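Local coordinates for protein integral membrane indolylacetylinositol arabinosyltransferase EmbC (Mycolicibacterium smegmatis, PDB 7BVE) that probably transfers arabinose units to build the arabinan of the mycobacterial cell wall, working as an integral membrane glycosyltransferase of the emb family, at residues Gly51-Val56 against Pro193-Leu198; Leu863-Ala868 against Thr941-Pro946; Ile895-Val900 against Arg907-Pro912. One frame throughout, in Å; residues are numbered along the deposited sequence.

Contact 1 of 3, residues Gly51-Val56 against Pro193-Leu198; sequences GVWQSV and PAPEGL
W53 has CG anti to its carbonyl carbon (chi1 -67°), and the indole is turned about CB-CG so that its plane stands roughly square to the CA-CB-CG plane (chi2 95°), which lays the ring alongside segment 193-198. L198 answers with CG anti to the backbone N (chi1 -168°), and its second torsion sends CD2 over the ring. That methyl carbon lies 3.9 Å from the centroid of the six-membered ring of W53, close enough to the ring normal to count as a CH-pi contact. It sits off-centre, toward the rim, with L198 CD2 3.6 Å from W53 CH2. On the same face, A194 CB lies above the rim near the pyrrole part, 4.4 Å from W53 CD1. P195 crosses the indole at about a right angle and brings its CD to 4.0 Å from W53 CZ2. One tryptophan is thus met by four residues, P193 through its carbonyl and A194, P195 and L198 through carbon.

The backbones are joined more sparingly. A194 N donates to G51 O at 3.1 Å, fairly straight at the hydrogen, though the N-H comes from above the carbonyl plane. Beside this bond V52 and P193 form a single bridge, their CA atoms 4.4 Å apart. G51 has a positive phi at which a CB would collide with the preceding carbonyl O.

Both segments are loops of the concanavalin-like domain: loop 51-56 follows strand 38-46, and loop 193-198 leads into strand 201-203, its sheet neighbour. T188 and L190 also touch the buried indole, while the backbone of W53 bonds to G192. Between the two segments the chemistry is mostly dispersion against a flat aromatic, with one backbone hydrogen bond to give direction and no ion pair, so this loop-to-loop packing should depend little on ionisation.

Contact 2 of 3, residues Leu863-Ala868 against Thr941-Pro946; sequences LVVSAA and TPPRIP
A single antiparallel bridge, the hydrogen-bonded pair V864 and R944, lays loop 941-946 along one edge of strand 862-867, in the C-terminal domain assigned to the galactose-binding-like clan. Its main backbone bond is very straight: V864 N donates to R944 O over 2.7 Å, at 177° at the hydrogen and nearly along the C=O axis. Farther along, T941 N reaches S866 O at 3.4 Å, a weak and bent bond.

Two apolar contacts follow the same antiparallel order. L863 CD1 meets I945 CG1 at 3.7 Å, the two side chains crossing obliquely, and V865 CG1 rests 3.8 Å from P943 CA. V864 reaches two residues beyond its bridge partner, V864 CG2 packing at 3.7 Å on P946 CG and crossing the proline at about a right angle. L925 of strand 922-928 touches both V865 and P943.

The polar part belongs to R944, whose chain starts anti to its backbone N and bends at chi3 (64°), running beside V864. N908 OD1 takes a hydrogen bond from S866 OG and a weak one from R944 NH1; NH1 also has a long, weak ion pair with E739. V864 CG1 lies at the edge of the guanidinium, 3.4 Å from R944 NH1.

Contact 3 of 3, residues Ile895-Val900 against Arg907-Pro912; sequences ITFGDV and RNLRAP
G898 and R910 face each other as an antiparallel hydrogen-bonded pair and carry the backbone part of this hairpin. G898 N donates to R910 O at 3.3 Å, almost straight at 174° and in the carbonyl plane, while the return bond from R910 N to G898 O is weak at 3.4 Å.

Next to that pair F897, its CG anti to the carbonyl carbon, drops its ring beside strand 907-912. The ring edge meets the backbone of R910, F897 CD1 lying 3.5 Å from R910 C. F897 CB packs at 3.7 Å on L909 CB, and F897 CD1 is 3.8 Å from A911 CB; I895 CD1 approaches the same alanine methyl. Toward the turn, V900 comes up to the rim of the R910 guanidinium, with V900 CB in its plane. R910, bent at chi3 (72°), also has N908 O over one face of this group.

D899 and R907 run side by side, both with CG in the crowded position between N and carbonyl carbon. D899 OD2 is 3.6 Å from R907 NH2, a long salt bridge in which the oxygen lies well out of the guanidinium plane and no N-H points at it. The more definite partner of R907 is G869 O, bonded to NH1.

Farther out, V865 of strand 862-867 touches both F897 and L909, and V878 supports I895 and F897; Y1028 packs on R910. Few strong bonds hold the two strands to each other: the hairpin relies on one straight but rather long backbone bond, a weak return bond and apolar packing, and the D899-R907 pair probably adds only undirected electrostatic attraction.

Contact 1 stands apart, joining loops of the concanavalin-like domain, its centre about 49 Å from that of contact 2 and about 54 Å from that of contact 3, and it closes along the chain before either opens. Contacts 2 and 3 lie together in the C-terminal domain, centres about 9 Å apart, contact 3 nested within the loop that contact 2 closes. Both reach one antiparallel sheet: loop 941-946 lies along one edge of strand 862-867, strand 907-912 pairs on the other, and the broken strand 895-899 follows. The two domains are not independent, since strand 1056-1062 from the chain's end joins the sheet of strand 38-46.

Contact 1 of 3, residues Gly51-Val56 against Pro193-Leu198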
ATOM      1  N   GLY A  51     -43.835  20.792  35.293  1.00 35.76           N
ATOM      2  CA  GLY A  51     -43.628  21.296  36.633  1.00 35.76           C
ATOM      3  C   GLY A  51     -43.176  20.268  37.637  1.00 35.76           C
ATOM      4  O   GLY A  51     -43.285  20.504  38.843  1.00 35.76           O
ATOM      5  N   VAL A  52     -42.669  19.123  37.180  1.00 31.50           N
ATOM      6  CA  VAL A  52     -42.170  18.079  38.064  1.00 31.50           C
ATOM      7  C   VAL A  52     -40.789  17.647  37.597  1.00 31.50           C
ATOM      8  O   VAL A  52     -40.405  17.848  36.444  1.00 31.50           O
ATOM      9  CB  VAL A  52     -43.107  16.852  38.127  1.00 31.50           C
ATOM     10  CG1 VAL A  52     -44.421  17.203  38.794  1.00 31.50           C
ATOM     11  CG2 VAL A  52     -43.359  16.314  36.736  1.00 31.50           C
ATOM     12  N   TRP A  53     -40.043  17.046  38.517  1.00 27.62           N
ATOM     13  CA  TRP A  53     -38.742  16.468  38.202  1.00 27.62           C
ATOM     14  C   TRP A  53     -38.945  15.217  37.363  1.00 27.62           C
ATOM     15  O   TRP A  53     -39.274  14.153  37.893  1.00 27.62           O
ATOM     16  CB  TRP A  53     -37.994  16.124  39.481  1.00 27.62           C
ATOM     17  CG  TRP A  53     -37.589  17.279  40.292  1.00 27.62           C
ATOM     18  CD1 TRP A  53     -38.263  17.814  41.340  1.00 27.62           C
ATOM     19  CD2 TRP A  53     -36.388  18.030  40.160  1.00 27.62           C
ATOM     20  NE1 TRP A  53     -37.567  18.868  41.862  1.00 27.62           N
ATOM     21  CE2 TRP A  53     -36.408  19.021  41.153  1.00 27.62           C
ATOM     22  CE3 TRP A  53     -35.300  17.966  39.291  1.00 27.62           C
ATOM     23  CZ2 TRP A  53     -35.384  19.942  41.301  1.00 27.62           C
ATOM     24  CZ3 TRP A  53     -34.284  18.879  39.440  1.00 27.62           C
ATOM     25  CH2 TRP A  53     -34.329  19.851  40.439  1.00 27.62           C
ATOM     26  N   GLN A  54     -38.741  15.333  36.059  1.00 22.65           N
ATOM     27  CA  GLN A  54     -38.955  14.216  35.149  1.00 22.65           C
ATOM     28  C   GLN A  54     -37.898  14.292  34.066  1.00 22.65           C
ATOM     29  O   GLN A  54     -37.749  15.334  33.429  1.00 22.65           O
ATOM     30  CB  GLN A  54     -40.358  14.263  34.547  1.00 22.65           C
ATOM     31  CG  GLN A  54     -40.699  13.116  33.604  1.00 22.65           C
ATOM     32  CD  GLN A  54     -40.783  11.779  34.307  1.00 22.65           C
ATOM     33  OE1 GLN A  54     -41.283  11.685  35.425  1.00 22.65           O
ATOM     34  NE2 GLN A  54     -40.306  10.734  33.647  1.00 22.65           N
ATOM     35  N   SER A  55     -37.165  13.206  33.870  1.00 15.85           N
ATOM     36  CA  SER A  55     -36.161  13.166  32.825  1.00 15.85           C
ATOM     37  C   SER A  55     -36.824  13.106  31.457  1.00 15.85           C
ATOM     38  O   SER A  55     -37.844  12.441  31.268  1.00 15.85           O
ATOM     39  CB  SER A  55     -35.261  11.956  33.016  1.00 15.85           C
ATOM     40  OG  SER A  55     -34.647  11.999  34.284  1.00 15.85           O
ATOM     41  N   VAL A  56     -36.245  13.820  30.497  1.00 15.07           N
ATOM     42  CA  VAL A  56     -36.741  13.793  29.127  1.00 15.07           C
ATOM     43  C   VAL A  56     -35.644  13.223  28.247  1.00 15.07           C
ATOM     44  O   VAL A  56     -34.567  12.877  28.734  1.00 15.07           O
ATOM     45  CB  VAL A  56     -37.182  15.179  28.635  1.00 15.07           C
ATOM     46  CG1 VAL A  56     -38.293  15.714  29.497  1.00 15.07           C
ATOM     47  CG2 VAL A  56     -36.020  16.128  28.608  1.00 15.07           C
ATOM     48  N   PRO A 193     -42.197  17.773  43.153  1.00 38.12           N
ATOM     49  CA  PRO A 193     -42.585  18.922  42.325  1.00 38.12           C
ATOM     50  C   PRO A 193     -41.449  19.934  42.269  1.00 38.12           C
ATOM     51  O   PRO A 193     -40.823  20.236  43.287  1.00 38.12           O
ATOM     52  CB  PRO A 193     -43.806  19.491  43.055  1.00 38.12           C
ATOM     53  CG  PRO A 193     -44.303  18.367  43.896  1.00 38.12           C
ATOM     54  CD  PRO A 193     -43.080  17.623  44.318  1.00 38.12           C
ATOM     55  N   ALA A 194     -41.189  20.461  41.077  1.00 38.39           N
ATOM     56  CA  ALA A 194     -40.044  21.339  40.884  1.00 38.39           C
ATOM     57  C   ALA A 194     -40.304  22.705  41.515  1.00 38.39           C
ATOM     58  O   ALA A 194     -41.426  23.215  41.453  1.00 38.39           O
ATOM     59  CB  ALA A 194     -39.743  21.500  39.396  1.00 38.39           C
ATOM     60  N   PRO A 195     -39.297  23.319  42.128  1.00 45.39           N
ATOM     61  CA  PRO A 195     -39.479  24.630  42.757  1.00 45.39           C
ATOM     62  C   PRO A 195     -39.463  25.741  41.715  1.00 45.39           C
ATOM     63  O   PRO A 195     -39.370  25.505  40.513  1.00 45.39           O
ATOM     64  CB  PRO A 195     -38.279  24.734  43.692  1.00 45.39           C
ATOM     65  CG  PRO A 195     -37.237  23.927  43.031  1.00 45.39           C
ATOM     66  CD  PRO A 195     -37.947  22.782  42.380  1.00 45.39           C
ATOM     67  N   GLU A 196     -39.551  26.974  42.203  1.00 52.39           N
ATOM     68  CA  GLU A 196     -39.493  28.129  41.322  1.00 52.39           C
ATOM     69  C   GLU A 196     -38.053  28.403  40.908  1.00 52.39           C
ATOM     70  O   GLU A 196     -37.099  27.892  41.499  1.00 52.39           O
ATOM     71  CB  GLU A 196     -40.104  29.353  41.997  1.00 52.39           C
ATOM     72  CG  GLU A 196     -41.578  29.177  42.297  1.00 52.39           C
ATOM     73  CD  GLU A 196     -42.417  29.018  41.044  1.00 52.39           C
ATOM     74  OE1 GLU A 196     -42.098  29.654  40.016  1.00 52.39           O
ATOM     75  OE2 GLU A 196     -43.394  28.242  41.083  1.00 52.39           O
ATOM     76  N   GLY A 197     -37.900  29.233  39.882  1.00 37.04           N
ATOM     77  CA  GLY A 197     -36.633  29.235  39.180  1.00 37.04           C
ATOM     78  C   GLY A 197     -36.537  27.947  38.395  1.00 37.04           C
ATOM     79  O   GLY A 197     -37.541  27.456  37.864  1.00 37.04           O
ATOM     80  N   LEU A 198     -35.327  27.384  38.339  1.00 28.59           N
ATOM     81  CA  LEU A 198     -35.038  26.073  37.746  1.00 28.59           C
ATOM     82  C   LEU A 198     -35.473  26.024  36.281  1.00 28.59           C
ATOM     83  O   LEU A 198     -36.476  25.416  35.917  1.00 28.59           O
ATOM     84  CB  LEU A 198     -35.665  24.943  38.562  1.00 28.59           C
ATOM     85  CG  LEU A 198     -35.211  23.529  38.219  1.00 28.59           C
ATOM     86  CD1 LEU A 198     -33.755  23.310  38.571  1.00 28.59           C
ATOM     87  CD2 LEU A 198     -36.105  22.550  38.923  1.00 28.59           C
TER

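Contact 2 of 3, residues Leu863-Ala868 against Thr941-Pro946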
ATOM      1  N   LEU A 863     -30.041 -27.908  17.512  1.00 15.07           N
ATOM      2  CA  LEU A 863     -29.678 -28.194  18.892  1.00 15.07           C
ATOM      3  C   LEU A 863     -28.495 -27.309  19.247  1.00 15.07           C
ATOM      4  O   LEU A 863     -27.460 -27.361  18.578  1.00 15.07           O
ATOM      5  CB  LEU A 863     -29.310 -29.664  19.048  1.00 15.07           C
ATOM      6  CG  LEU A 863     -28.903 -30.215  20.402  1.00 15.07           C
ATOM      7  CD1 LEU A 863     -30.056 -30.188  21.369  1.00 15.07           C
ATOM      8  CD2 LEU A 863     -28.406 -31.617  20.211  1.00 15.07           C
ATOM      9  N   VAL A 864     -28.648 -26.481  20.276  1.00 15.15           N
ATOM     10  CA  VAL A 864     -27.681 -25.426  20.556  1.00 15.15           C
ATOM     11  C   VAL A 864     -27.153 -25.575  21.978  1.00 15.15           C
ATOM     12  O   VAL A 864     -27.932 -25.739  22.922  1.00 15.15           O
ATOM     13  CB  VAL A 864     -28.292 -24.020  20.359  1.00 15.15           C
ATOM     14  CG1 VAL A 864     -27.246 -22.960  20.570  1.00 15.15           C
ATOM     15  CG2 VAL A 864     -28.883 -23.858  18.991  1.00 15.15           C
ATOM     16  N   VAL A 865     -25.827 -25.534  22.128  1.00 19.32           N
ATOM     17  CA  VAL A 865     -25.186 -25.281  23.412  1.00 19.32           C
ATOM     18  C   VAL A 865     -24.400 -23.987  23.281  1.00 19.32           C
ATOM     19  O   VAL A 865     -24.001 -23.603  22.178  1.00 19.32           O
ATOM     20  CB  VAL A 865     -24.268 -26.436  23.871  1.00 19.32           C
ATOM     21  CG1 VAL A 865     -25.037 -27.732  23.941  1.00 19.32           C
ATOM     22  CG2 VAL A 865     -23.064 -26.585  22.979  1.00 19.32           C
ATOM     23  N   SER A 866     -24.213 -23.294  24.396  1.00 23.65           N
ATOM     24  CA  SER A 866     -23.418 -22.077  24.430  1.00 23.65           C
ATOM     25  C   SER A 866     -22.053 -22.388  25.025  1.00 23.65           C
ATOM     26  O   SER A 866     -21.940 -23.203  25.942  1.00 23.65           O
ATOM     27  CB  SER A 866     -24.108 -20.997  25.254  1.00 23.65           C
ATOM     28  OG  SER A 866     -25.364 -20.665  24.708  1.00 23.65           O
ATOM     29  N   ALA A 867     -21.018 -21.736  24.512  1.00 26.50           N
ATOM     30  CA  ALA A 867     -19.674 -22.082  24.935  1.00 26.50           C
ATOM     31  C   ALA A 867     -18.756 -20.880  24.814  1.00 26.50           C
ATOM     32  O   ALA A 867     -18.911 -20.052  23.919  1.00 26.50           O
ATOM     33  CB  ALA A 867     -19.129 -23.243  24.110  1.00 26.50           C
ATOM     34  N   ALA A 868     -17.789 -20.803  25.723  1.00 34.60           N
ATOM     35  CA  ALA A 868     -16.762 -19.776  25.717  1.00 34.60           C
ATOM     36  C   ALA A 868     -15.385 -20.420  25.617  1.00 34.60           C
ATOM     37  O   ALA A 868     -15.235 -21.642  25.663  1.00 34.60           O
ATOM     38  CB  ALA A 868     -16.846 -18.902  26.971  1.00 34.60           C
ATOM     39  N   THR A 941     -22.591 -24.767  28.860  1.00 28.54           N
ATOM     40  CA  THR A 941     -23.931 -24.651  29.480  1.00 28.54           C
ATOM     41  C   THR A 941     -24.789 -25.831  29.030  1.00 28.54           C
ATOM     42  O   THR A 941     -24.394 -26.512  28.129  1.00 28.54           O
ATOM     43  CB  THR A 941     -24.563 -23.309  29.136  1.00 28.54           C
ATOM     44  OG1 THR A 941     -23.530 -22.339  29.184  1.00 28.54           O
ATOM     45  CG2 THR A 941     -25.615 -22.901  30.132  1.00 28.54           C
ATOM     46  N   PRO A 942     -25.938 -26.162  29.628  1.00 28.94           N
ATOM     47  CA  PRO A 942     -26.686 -27.317  29.167  1.00 28.94           C
ATOM     48  C   PRO A 942     -27.362 -27.191  27.788  1.00 28.94           C
ATOM     49  O   PRO A 942     -27.501 -26.109  27.332  1.00 28.94           O
ATOM     50  CB  PRO A 942     -27.661 -27.535  30.314  1.00 28.94           C
ATOM     51  CG  PRO A 942     -27.850 -26.185  30.893  1.00 28.94           C
ATOM     52  CD  PRO A 942     -26.535 -25.476  30.734  1.00 28.94           C
ATOM     53  N   PRO A 943     -27.693 -28.303  27.092  1.00 30.01           N
ATOM     54  CA  PRO A 943     -28.320 -28.308  25.775  1.00 30.01           C
ATOM     55  C   PRO A 943     -29.692 -27.649  25.703  1.00 30.01           C
ATOM     56  O   PRO A 943     -30.448 -27.763  26.603  1.00 30.01           O
ATOM     57  CB  PRO A 943     -28.679 -29.760  25.549  1.00 30.01           C
ATOM     58  CG  PRO A 943     -27.610 -30.451  26.259  1.00 30.01           C
ATOM     59  CD  PRO A 943     -27.467 -29.655  27.531  1.00 30.01           C
ATOM     60  N   ARG A 944     -30.035 -27.236  24.503  1.00 19.29           N
ATOM     61  CA  ARG A 944     -31.179 -26.390  24.241  1.00 19.29           C
ATOM     62  C   ARG A 944     -31.647 -26.616  22.815  1.00 19.29           C
ATOM     63  O   ARG A 944     -30.829 -26.678  21.895  1.00 19.29           O
ATOM     64  CB  ARG A 944     -30.781 -24.931  24.469  1.00 19.29           C
ATOM     65  CG  ARG A 944     -31.856 -23.910  24.301  1.00 19.29           C
ATOM     66  CD  ARG A 944     -31.276 -22.551  24.591  1.00 19.29           C
ATOM     67  NE  ARG A 944     -30.240 -22.192  23.635  1.00 19.29           N
ATOM     68  CZ  ARG A 944     -29.427 -21.156  23.781  1.00 19.29           C
ATOM     69  NH1 ARG A 944     -28.506 -20.879  22.877  1.00 19.29           N
ATOM     70  NH2 ARG A 944     -29.536 -20.389  24.844  1.00 19.29           N
ATOM     71  N   ILE A 945     -32.956 -26.769  22.637  1.00 19.67           N
ATOM     72  CA  ILE A 945     -33.549 -26.712  21.302  1.00 19.67           C
ATOM     73  C   ILE A 945     -34.325 -25.406  21.200  1.00 19.67           C
ATOM     74  O   ILE A 945     -35.401 -25.268  21.803  1.00 19.67           O
ATOM     75  CB  ILE A 945     -34.444 -27.920  21.005  1.00 19.67           C
ATOM     76  CG1 ILE A 945     -33.594 -29.180  20.904  1.00 19.67           C
ATOM     77  CG2 ILE A 945     -35.155 -27.738  19.692  1.00 19.67           C
ATOM     78  CD1 ILE A 945     -34.393 -30.433  20.773  1.00 19.67           C
ATOM     79  N   PRO A 946     -33.807 -24.420  20.479  1.00 16.31           N
ATOM     80  CA  PRO A 946     -34.433 -23.100  20.465  1.00 16.31           C
ATOM     81  C   PRO A 946     -35.729 -23.066  19.675  1.00 16.31           C
ATOM     82  O   PRO A 946     -35.926 -23.829  18.729  1.00 16.31           O
ATOM     83  CB  PRO A 946     -33.367 -22.230  19.803  1.00 16.31           C
ATOM     84  CG  PRO A 946     -32.545 -23.154  19.036  1.00 16.31           C
ATOM     85  CD  PRO A 946     -32.500 -24.405  19.815  1.00 16.31           C
TER

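Contact 3 of 3, residues Ile895-Val900 against Arg907-Pro912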
ATOM      1  N   ILE A 895     -21.825 -36.850  16.937  1.00 39.85           N
ATOM      2  CA  ILE A 895     -21.703 -35.728  16.012  1.00 39.85           C
ATOM      3  C   ILE A 895     -20.946 -34.604  16.695  1.00 39.85           C
ATOM      4  O   ILE A 895     -20.823 -34.564  17.922  1.00 39.85           O
ATOM      5  CB  ILE A 895     -23.061 -35.194  15.504  1.00 39.85           C
ATOM      6  CG1 ILE A 895     -23.999 -34.905  16.681  1.00 39.85           C
ATOM      7  CG2 ILE A 895     -23.644 -36.106  14.438  1.00 39.85           C
ATOM      8  CD1 ILE A 895     -25.244 -34.138  16.308  1.00 39.85           C
ATOM      9  N   THR A 896     -20.459 -33.673  15.890  1.00 38.61           N
ATOM     10  CA  THR A 896     -19.621 -32.588  16.365  1.00 38.61           C
ATOM     11  C   THR A 896     -20.294 -31.253  16.066  1.00 38.61           C
ATOM     12  O   THR A 896     -20.880 -31.062  14.998  1.00 38.61           O
ATOM     13  CB  THR A 896     -18.248 -32.656  15.695  1.00 38.61           C
ATOM     14  OG1 THR A 896     -17.718 -33.977  15.847  1.00 38.61           O
ATOM     15  CG2 THR A 896     -17.281 -31.688  16.339  1.00 38.61           C
ATOM     16  N   PHE A 897     -20.226 -30.333  17.022  1.00 26.12           N
ATOM     17  CA  PHE A 897     -20.734 -28.993  16.799  1.00 26.12           C
ATOM     18  C   PHE A 897     -19.828 -28.213  15.861  1.00 26.12           C
ATOM     19  O   PHE A 897     -18.617 -28.442  15.796  1.00 26.12           O
ATOM     20  CB  PHE A 897     -20.862 -28.224  18.105  1.00 26.12           C
ATOM     21  CG  PHE A 897     -21.963 -28.698  18.972  1.00 26.12           C
ATOM     22  CD1 PHE A 897     -23.272 -28.456  18.620  1.00 26.12           C
ATOM     23  CD2 PHE A 897     -21.701 -29.329  20.162  1.00 26.12           C
ATOM     24  CE1 PHE A 897     -24.302 -28.872  19.414  1.00 26.12           C
ATOM     25  CE2 PHE A 897     -22.729 -29.737  20.968  1.00 26.12           C
ATOM     26  CZ  PHE A 897     -24.036 -29.506  20.587  1.00 26.12           C
ATOM     27  N   GLY A 898     -20.429 -27.277  15.139  1.00 27.40           N
ATOM     28  CA  GLY A 898     -19.665 -26.312  14.376  1.00 27.40           C
ATOM     29  C   GLY A 898     -19.815 -24.942  14.996  1.00 27.40           C
ATOM     30  O   GLY A 898     -20.742 -24.719  15.777  1.00 27.40           O
ATOM     31  N   ASP A 899     -18.926 -24.011  14.661  1.00 41.76           N
ATOM     32  CA  ASP A 899     -18.899 -22.731  15.351  1.00 41.76           C
ATOM     33  C   ASP A 899     -18.642 -21.581  14.396  1.00 41.76           C
ATOM     34  O   ASP A 899     -17.991 -21.735  13.360  1.00 41.76           O
ATOM     35  CB  ASP A 899     -17.836 -22.700  16.460  1.00 41.76           C
ATOM     36  CG  ASP A 899     -16.445 -23.057  15.968  1.00 41.76           C
ATOM     37  OD1 ASP A 899     -16.284 -23.522  14.821  1.00 41.76           O
ATOM     38  OD2 ASP A 899     -15.492 -22.858  16.746  1.00 41.76           O
ATOM     39  N   VAL A 900     -19.354 -20.516  14.746  1.00 41.01           N
ATOM     40  CA  VAL A 900     -19.340 -19.170  14.119  1.00 41.01           C
ATOM     41  C   VAL A 900     -19.109 -18.267  15.323  1.00 41.01           C
ATOM     42  O   VAL A 900     -19.857 -18.424  16.282  1.00 41.01           O
ATOM     43  CB  VAL A 900     -20.703 -18.853  13.476  1.00 41.01           C
ATOM     44  CG1 VAL A 900     -20.847 -17.402  13.085  1.00 41.01           C
ATOM     45  CG2 VAL A 900     -21.017 -19.742  12.308  1.00 41.01           C
ATOM     46  N   ARG A 907     -20.417 -17.865  22.678  1.00 31.38           N
ATOM     47  CA  ARG A 907     -20.969 -18.049  21.346  1.00 31.38           C
ATOM     48  C   ARG A 907     -21.919 -19.242  21.375  1.00 31.38           C
ATOM     49  O   ARG A 907     -22.052 -19.917  22.396  1.00 31.38           O
ATOM     50  CB  ARG A 907     -19.853 -18.282  20.328  1.00 31.38           C
ATOM     51  CG  ARG A 907     -18.718 -19.154  20.838  1.00 31.38           C
ATOM     52  CD  ARG A 907     -17.465 -18.978  19.995  1.00 31.38           C
ATOM     53  NE  ARG A 907     -16.357 -19.791  20.487  1.00 31.38           N
ATOM     54  CZ  ARG A 907     -15.298 -20.131  19.758  1.00 31.38           C
ATOM     55  NH1 ARG A 907     -14.336 -20.874  20.288  1.00 31.38           N
ATOM     56  NH2 ARG A 907     -15.201 -19.727  18.499  1.00 31.38           N
ATOM     57  N   ASN A 908     -22.577 -19.499  20.252  1.00 19.54           N
ATOM     58  CA  ASN A 908     -23.515 -20.607  20.153  1.00 19.54           C
ATOM     59  C   ASN A 908     -22.919 -21.688  19.269  1.00 19.54           C
ATOM     60  O   ASN A 908     -22.515 -21.415  18.137  1.00 19.54           O
ATOM     61  CB  ASN A 908     -24.852 -20.149  19.579  1.00 19.54           C
ATOM     62  CG  ASN A 908     -25.681 -19.369  20.571  1.00 19.54           C
ATOM     63  OD1 ASN A 908     -25.882 -19.794  21.701  1.00 19.54           O
ATOM     64  ND2 ASN A 908     -26.153 -18.208  20.155  1.00 19.54           N
ATOM     65  N   LEU A 909     -22.853 -22.905  19.794  1.00 18.05           N
ATOM     66  CA  LEU A 909     -22.454 -24.076  19.031  1.00 18.05           C
ATOM     67  C   LEU A 909     -23.719 -24.779  18.572  1.00 18.05           C
ATOM     68  O   LEU A 909     -24.639 -24.975  19.366  1.00 18.05           O
ATOM     69  CB  LEU A 909     -21.612 -25.024  19.880  1.00 18.05           C
ATOM     70  CG  LEU A 909     -20.309 -24.551  20.514  1.00 18.05           C
ATOM     71  CD1 LEU A 909     -19.748 -25.668  21.356  1.00 18.05           C
ATOM     72  CD2 LEU A 909     -19.324 -24.134  19.476  1.00 18.05           C
ATOM     73  N   ARG A 910     -23.764 -25.164  17.304  1.00 15.07           N
ATOM     74  CA  ARG A 910     -25.006 -25.607  16.694  1.00 15.07           C
ATOM     75  C   ARG A 910     -24.793 -26.858  15.851  1.00 15.07           C
ATOM     76  O   ARG A 910     -23.716 -27.088  15.295  1.00 15.07           O
ATOM     77  CB  ARG A 910     -25.587 -24.484  15.856  1.00 15.07           C
ATOM     78  CG  ARG A 910     -24.691 -24.077  14.735  1.00 15.07           C
ATOM     79  CD  ARG A 910     -25.268 -22.963  13.955  1.00 15.07           C
ATOM     80  NE  ARG A 910     -25.227 -21.709  14.697  1.00 15.07           N
ATOM     81  CZ  ARG A 910     -24.185 -20.893  14.674  1.00 15.07           C
ATOM     82  NH1 ARG A 910     -23.119 -21.208  13.964  1.00 15.07           N
ATOM     83  NH2 ARG A 910     -24.219 -19.770  15.357  1.00 15.07           N
ATOM     84  N   ALA A 911     -25.841 -27.674  15.770  1.00 15.07           N
ATOM     85  CA  ALA A 911     -25.823 -28.896  15.021  1.00 15.07           C
ATOM     86  C   ALA A 911     -27.273 -29.181  14.675  1.00 15.07           C
ATOM     87  O   ALA A 911     -28.131 -29.082  15.564  1.00 15.07           O
ATOM     88  CB  ALA A 911     -25.233 -30.063  15.806  1.00 15.07           C
ATOM     89  N   PRO A 912     -27.583 -29.513  13.424  1.00 15.07           N
ATOM     90  CA  PRO A 912     -28.969 -29.813  13.067  1.00 15.07           C
ATOM     91  C   PRO A 912     -29.421 -31.136  13.652  1.00 15.07           C
ATOM     92  O   PRO A 912     -28.619 -32.019  13.947  1.00 15.07           O
ATOM     93  CB  PRO A 912     -28.932 -29.879  11.540  1.00 15.07           C
ATOM     94  CG  PRO A 912     -27.721 -29.137  11.159  1.00 15.07           C
ATOM     95  CD  PRO A 912     -26.733 -29.398  12.232  1.00 15.07           C
TER